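Local coordinates for protein beta-lactamase (Burkholderia cenocepacia, PDB 5E2G) that probably hydrolyses beta-lactam rings to give substituted beta-amino acids, at residues G261-D266 and P287-D292; L159-K162 and D167-T170. All blocks are in the same frame, centred on the assembly; numbering follows the deposited sequence.

How the interactions relate
Both interactions are largely buried and join segments by apolar contact, yet they hold different elements. Interaction 1 sets the short helix 287-291 against strand 263-265 of the ten-stranded antiparallel sheet; interaction 2 joins two successive helices, 150-164 and 168-180, away from that sheet. Their centres are 28 Å apart and their nearest atoms about 13 Å apart, so they do not touch and share no segment. The chemistry follows the place: a long, bent selenomethionine spans from helix to strand in interaction 1, whereas a small alanine lets the helices approach closely in interaction 2. Neither contact is bridged by a polar bond; Gln265 bonds inside and beyond its segment, while the Asp167 cap is local.

Interaction 1: G261-D266 and P287-D292; sequences GPLTQD and PKMLFD
Leu263 and Met289 meet with no flat group taking part in the contact. The Phe291 ring carries CB of Leu290 over one face, 3.9 Å above the plane and displaced toward the rim. In the amide of Gln265, NE2 donates within the amide plane to Asp266 O at 3.0 Å, with an N-H...O angle of 166°, although it stands above the carbonyl plane of its acceptor. Gln265 NE2 also donates to Ile268 O and OE1 accepts from Arg146, which together fix the rotation of this buried amide. The contact itself is made by Met289, present as selenomethionine, whose chain is bent at chi2 and chi3; the double bend brings CE onto Leu263. Met289 CE lies 3.5 Å from Leu263 CD1 and 4.1 Å from Leu263 CB. The link is a helix-on-sheet contact: strand 256-260 turns back into strand 263-265 in a beta-hairpin whose type II' turn has Gly261 and Pro262 at its centre. Glycine suits the first of these two positions, with phi at 49°, and the closed proline ring suits the second. Pro262, at the solvent-exposed turn, brings CD to 4.4 Å from Met289 SE. A flexible, unbranched methionine can adapt its shape to the branched leucine, and Arg146 touches both while Val294 also packs against Met289.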
ATOM      1  N   GLY A 261      19.121  -2.494  -3.347  1.00 19.13           N
ATOM      2  CA  GLY A 261      19.867  -1.581  -2.519  1.00 19.39           C
ATOM      3  C   GLY A 261      19.654  -1.877  -1.046  1.00 14.81           C
ATOM      4  O   GLY A 261      19.805  -3.013  -0.593  1.00 17.71           O
ATOM      5  N   PRO A 262      19.256  -0.855  -0.281  1.00 17.63           N
ATOM      6  CA  PRO A 262      19.033  -1.034   1.163  1.00 18.35           C
ATOM      7  C   PRO A 262      17.718  -1.712   1.502  1.00 16.06           C
ATOM      8  O   PRO A 262      17.498  -2.072   2.668  1.00 16.12           O
ATOM      9  CB  PRO A 262      19.019   0.403   1.673  1.00 20.00           C
ATOM     10  CG  PRO A 262      18.353   1.140   0.531  1.00 18.42           C
ATOM     11  CD  PRO A 262      18.937   0.519  -0.715  1.00 17.40           C
ATOM     12  N   LEU A 263      16.855  -1.879   0.520  1.00 13.93           N
ATOM     13  CA  LEU A 263      15.473  -2.267   0.704  1.00 12.85           C
ATOM     14  C   LEU A 263      15.324  -3.763   0.488  1.00 15.50           C
ATOM     15  O   LEU A 263      16.024  -4.357  -0.332  1.00 19.66           O
ATOM     16  CB  LEU A 263      14.611  -1.478  -0.286  1.00 15.91           C
ATOM     17  CG  LEU A 263      13.145  -1.725  -0.584  1.00 16.80           C
ATOM     18  CD1 LEU A 263      12.560  -0.421  -1.098  1.00 18.50           C
ATOM     19  CD2 LEU A 263      12.989  -2.812  -1.618  1.00 15.94           C
ATOM     20  N   THR A 264      14.410  -4.368   1.236  1.00 12.62           N
ATOM     21  CA  THR A 264      13.990  -5.738   0.987  1.00 14.39           C
ATOM     22  C   THR A 264      12.538  -5.711   0.529  1.00 14.15           C
ATOM     23  O   THR A 264      11.692  -5.077   1.166  1.00 12.82           O
ATOM     24  CB  THR A 264      14.168  -6.612   2.228  1.00 15.17           C
ATOM     25  OG1 THR A 264      15.552  -6.630   2.580  1.00 15.60           O
ATOM     26  CG2 THR A 264      13.705  -8.038   1.964  1.00 14.45           C
ATOM     27  N   GLN A 265      12.266  -6.367  -0.592  1.00 11.52           N
ATOM     28  CA  GLN A 265      10.960  -6.341  -1.236  1.00 13.39           C
ATOM     29  C   GLN A 265      10.181  -7.597  -0.873  1.00 12.43           C
ATOM     30  O   GLN A 265      10.609  -8.711  -1.204  1.00 11.78           O
ATOM     31  CB  GLN A 265      11.116  -6.232  -2.754  1.00 12.25           C
ATOM     32  CG  GLN A 265       9.807  -6.159  -3.498  1.00 14.04           C
ATOM     33  CD  GLN A 265       9.012  -4.924  -3.138  1.00 12.34           C
ATOM     34  OE1 GLN A 265       9.447  -3.804  -3.396  1.00 14.58           O
ATOM     35  NE2 GLN A 265       7.838  -5.119  -2.537  1.00 12.45           N
ATOM     36  N   ASP A 266       9.060  -7.418  -0.170  1.00 13.21           N
ATOM     37  CA  ASP A 266       8.132  -8.504   0.121  1.00 14.37           C
ATOM     38  C   ASP A 266       7.081  -8.536  -0.991  1.00 14.70           C
ATOM     39  O   ASP A 266       7.342  -8.062  -2.099  1.00 13.61           O
ATOM     40  CB  ASP A 266       7.512  -8.329   1.510  1.00 13.40           C
ATOM     41  CG  ASP A 266       8.548  -8.171   2.615  1.00 15.53           C
ATOM     42  OD1 ASP A 266       9.747  -8.432   2.373  1.00 13.91           O
ATOM     43  OD2 ASP A 266       8.157  -7.788   3.745  1.00 15.28           O
ATOM     44  N   PRO A 287      14.008   8.955  -3.611  1.00 29.61           N
ATOM     45  CA  PRO A 287      13.528   9.007  -5.005  1.00 29.06           C
ATOM     46  C   PRO A 287      14.191   8.004  -5.927  1.00 29.64           C
ATOM     47  O   PRO A 287      13.530   7.502  -6.843  1.00 30.50           O
ATOM     48  CB  PRO A 287      13.860  10.443  -5.427  1.00 34.29           C
ATOM     49  CG  PRO A 287      13.904  11.213  -4.147  1.00 33.21           C
ATOM     50  CD  PRO A 287      14.407  10.282  -3.102  1.00 30.58           C
ATOM     51  N   LYS A 288      15.478   7.700  -5.717  1.00 29.52           N
ATOM     52  CA  LYS A 288      16.161   6.708  -6.543  1.00 29.81           C
ATOM     53  C   LYS A 288      15.427   5.374  -6.541  1.00 26.81           C
ATOM     54  O   LYS A 288      15.375   4.682  -7.564  1.00 26.91           O
ATOM     55  CB  LYS A 288      17.594   6.503  -6.055  1.00 36.62           C
ATOM     56  CG  LYS A 288      18.286   5.296  -6.708  1.00 40.62           C
ATOM     57  CD  LYS A 288      19.615   4.932  -6.049  1.00 40.64           C
ATOM     58  CE  LYS A 288      20.716   5.924  -6.395  1.00 40.63           C
ATOM     59  NZ  LYS A 288      20.605   7.218  -5.667  1.00 40.54           N
HETATM   60  N   MSE A 289      14.871   4.988  -5.398  1.00 24.87           N
HETATM   61  CA  MSE A 289      14.131   3.743  -5.309  1.00 25.44           C
HETATM   62  C   MSE A 289      12.875   3.832  -6.157  1.00 29.07           C
HETATM   63  O   MSE A 289      12.505   2.888  -6.852  1.00 31.44           O
HETATM   64  CB  MSE A 289      13.775   3.429  -3.856  1.00 26.99           C
HETATM   65  CG  MSE A 289      14.967   3.107  -2.989  1.00 31.02           C
HETATM   66 SE   MSE A 289      15.983   1.626  -3.725  0.84 45.14          SE
HETATM   67  CE  MSE A 289      14.544   0.348  -3.938  1.00 33.12           C
ATOM     68  N   LEU A 290      12.242   5.003  -6.114  1.00 32.61           N
ATOM     69  CA  LEU A 290      10.926   5.167  -6.715  1.00 37.07           C
ATOM     70  C   LEU A 290      10.966   5.230  -8.236  1.00 38.05           C
ATOM     71  O   LEU A 290      10.017   4.782  -8.891  1.00 40.50           O
ATOM     72  CB  LEU A 290      10.258   6.422  -6.160  1.00 42.61           C
ATOM     73  CG  LEU A 290       9.517   6.236  -4.835  1.00 47.89           C
ATOM     74  CD1 LEU A 290      10.449   6.287  -3.623  1.00 46.66           C
ATOM     75  CD2 LEU A 290       8.405   7.265  -4.721  1.00 53.58           C
ATOM     76  N   PHE A 291      12.035   5.764  -8.824  1.00 33.73           N
ATOM     77  CA  PHE A 291      12.037   6.026 -10.254  1.00 36.60           C
ATOM     78  C   PHE A 291      13.061   5.239 -11.053  1.00 35.02           C
ATOM     79  O   PHE A 291      12.890   5.111 -12.270  1.00 35.83           O
ATOM     80  CB  PHE A 291      12.251   7.525 -10.510  1.00 44.05           C
ATOM     81  CG  PHE A 291      11.219   8.398  -9.848  1.00 48.18           C
ATOM     82  CD1 PHE A 291       9.939   8.501 -10.377  1.00 45.25           C
ATOM     83  CD2 PHE A 291      11.523   9.104  -8.692  1.00 49.91           C
ATOM     84  CE1 PHE A 291       8.984   9.292  -9.770  1.00 45.49           C
ATOM     85  CE2 PHE A 291      10.570   9.900  -8.080  1.00 49.41           C
ATOM     86  CZ  PHE A 291       9.298   9.993  -8.620  1.00 47.97           C
ATOM     87  N   ASP A 292      14.106   4.713 -10.424  1.00 32.12           N
ATOM     88  CA  ASP A 292      15.161   4.022 -11.146  1.00 28.44           C
ATOM     89  C   ASP A 292      14.891   2.523 -11.203  1.00 23.89           C
ATOM     90  O   ASP A 292      14.052   1.989 -10.478  1.00 24.08           O
ATOM     91  CB  ASP A 292      16.519   4.289 -10.497  1.00 31.04           C
ATOM     92  CG  ASP A 292      16.890   5.764 -10.489  1.00 37.45           C
ATOM     93  OD1 ASP A 292      16.122   6.591 -11.029  1.00 40.78           O
ATOM     94  OD2 ASP A 292      17.961   6.100  -9.944  1.00 37.77           O
TER

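Interaction 2: L159-K162 and D167-T170; sequences LTAK and DFAT
Ala161 and Phe168 bring two successive helices together, their CA atoms 5.2 Å apart. Taken from its root outward, Phe168 first offers its backbone: Ala161 CB lies 3.9 Å from Phe168 CA. Next comes Phe168 CB, which faces Ala161 CB at 4.1 Å. With CG anti to the backbone N (chi1 175°), the ring extends past Ala161, whose CB lies at its edge near the plane, 4.5 Å from Phe168 CD1. Farther out the ring leaves Ala161 behind. The size of each residue fits its task: the single methyl of Ala161 takes up little room, in keeping with CA atoms this close, and the broad phenylalanine ring can reach from one helix to others. Just before Phe168, Asp167 occupies the N-cap of helix 168-180. Its OD2 accepts from Thr170 N at 3.0 Å and from Thr170 OG1 at 2.7 Å, both on the anti side and tilted out of the carboxylate plane, and one oxygen is thereby gripped twice. A short carboxylate suits an N-cap because it answers an N-H left without a helical acceptor, and its negative charge probably interacts favourably with the positive end of the helix dipole. A short linker separates helices 150-164 and 168-180; helix 64-77 is touched by Thr160 of the first and Phe168 of the second, and helix 216-220 by Phe168 and Ala169.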
ATOM      1  N   LEU A 159      -5.120 -10.335 -12.427  1.00 15.66           N
ATOM      2  CA  LEU A 159      -4.922 -11.766 -12.608  1.00 15.48           C
ATOM      3  C   LEU A 159      -5.427 -12.562 -11.417  1.00 17.69           C
ATOM      4  O   LEU A 159      -5.924 -13.678 -11.593  1.00 15.08           O
ATOM      5  CB  LEU A 159      -3.445 -12.052 -12.858  1.00 15.40           C
ATOM      6  CG  LEU A 159      -2.903 -11.422 -14.143  1.00 19.38           C
ATOM      7  CD1 LEU A 159      -1.372 -11.404 -14.148  1.00 21.22           C
ATOM      8  CD2 LEU A 159      -3.446 -12.133 -15.379  1.00 21.12           C
ATOM      9  N   THR A 160      -5.315 -12.006 -10.208  1.00 18.53           N
ATOM     10  CA  THR A 160      -5.893 -12.646  -9.027  1.00 13.97           C
ATOM     11  C   THR A 160      -7.411 -12.759  -9.142  1.00 16.23           C
ATOM     12  O   THR A 160      -7.997 -13.787  -8.783  1.00 14.05           O
ATOM     13  CB  THR A 160      -5.512 -11.858  -7.777  1.00 14.53           C
ATOM     14  OG1 THR A 160      -4.087 -11.832  -7.650  1.00 15.77           O
ATOM     15  CG2 THR A 160      -6.136 -12.481  -6.535  1.00 13.30           C
ATOM     16  N   ALA A 161      -8.065 -11.713  -9.649  1.00 14.68           N
ATOM     17  CA  ALA A 161      -9.506 -11.771  -9.848  1.00 15.01           C
ATOM     18  C   ALA A 161      -9.881 -12.818 -10.890  1.00 15.32           C
ATOM     19  O   ALA A 161     -10.879 -13.528 -10.728  1.00 17.56           O
ATOM     20  CB  ALA A 161     -10.034 -10.399 -10.240  1.00 15.56           C
ATOM     21  N   LYS A 162      -9.102 -12.924 -11.972  1.00 15.64           N
ATOM     22  CA  LYS A 162      -9.305 -14.010 -12.930  1.00 15.96           C
ATOM     23  C   LYS A 162      -9.258 -15.364 -12.234  1.00 22.01           C
ATOM     24  O   LYS A 162     -10.155 -16.198 -12.402  1.00 19.06           O
ATOM     25  CB  LYS A 162      -8.242 -13.959 -14.028  1.00 16.34           C
ATOM     26  CG  LYS A 162      -8.547 -13.021 -15.159  1.00 18.73           C
ATOM     27  CD  LYS A 162      -9.607 -13.585 -16.080  1.00 19.46           C
ATOM     28  CE  LYS A 162      -9.880 -12.631 -17.211  1.00 21.23           C
ATOM     29  NZ  LYS A 162     -10.932 -13.146 -18.105  1.00 20.99           N
ATOM     30  N   ASP A 167     -15.248 -10.460 -10.183  1.00 17.22           N
ATOM     31  CA  ASP A 167     -14.958  -9.046 -10.377  1.00 17.40           C
ATOM     32  C   ASP A 167     -13.963  -8.558  -9.328  1.00 16.62           C
ATOM     33  O   ASP A 167     -14.047  -8.931  -8.156  1.00 16.20           O
ATOM     34  CB  ASP A 167     -16.290  -8.284 -10.288  1.00 21.10           C
ATOM     35  CG  ASP A 167     -16.142  -6.777 -10.356  1.00 20.39           C
ATOM     36  OD1 ASP A 167     -15.875  -6.242 -11.456  1.00 19.89           O
ATOM     37  OD2 ASP A 167     -16.360  -6.123  -9.313  1.00 18.39           O
ATOM     38  N   PHE A 168     -13.005  -7.724  -9.746  1.00 16.51           N
ATOM     39  CA  PHE A 168     -11.974  -7.282  -8.806  1.00 18.68           C
ATOM     40  C   PHE A 168     -12.567  -6.468  -7.653  1.00 20.34           C
ATOM     41  O   PHE A 168     -12.356  -6.792  -6.476  1.00 17.99           O
ATOM     42  CB  PHE A 168     -10.886  -6.468  -9.510  1.00 15.84           C
ATOM     43  CG  PHE A 168      -9.881  -5.905  -8.550  1.00 15.91           C
ATOM     44  CD1 PHE A 168      -8.861  -6.704  -8.055  1.00 17.53           C
ATOM     45  CD2 PHE A 168      -9.996  -4.604  -8.081  1.00 18.45           C
ATOM     46  CE1 PHE A 168      -7.942  -6.207  -7.131  1.00 16.38           C
ATOM     47  CE2 PHE A 168      -9.090  -4.101  -7.162  1.00 16.67           C
ATOM     48  CZ  PHE A 168      -8.064  -4.909  -6.683  1.00 15.76           C
ATOM     49  N   ALA A 169     -13.284  -5.380  -7.972  1.00 16.52           N
ATOM     50  CA  ALA A 169     -13.814  -4.502  -6.925  1.00 16.66           C
ATOM     51  C   ALA A 169     -14.738  -5.249  -5.970  1.00 17.15           C
ATOM     52  O   ALA A 169     -14.768  -4.945  -4.770  1.00 16.65           O
ATOM     53  CB  ALA A 169     -14.542  -3.307  -7.546  1.00 17.54           C
ATOM     54  N   THR A 170     -15.482  -6.236  -6.482  1.00 18.21           N
ATOM     55  CA  THR A 170     -16.333  -7.073  -5.639  1.00 17.11           C
ATOM     56  C   THR A 170     -15.509  -7.891  -4.652  1.00 16.32           C
ATOM     57  O   THR A 170     -15.884  -8.036  -3.487  1.00 21.51           O
ATOM     58  CB  THR A 170     -17.178  -7.987  -6.529  1.00 17.62           C
ATOM     59  OG1 THR A 170     -17.989  -7.183  -7.392  1.00 18.50           O
ATOM     60  CG2 THR A 170     -18.061  -8.900  -5.696  1.00 17.83           C
TER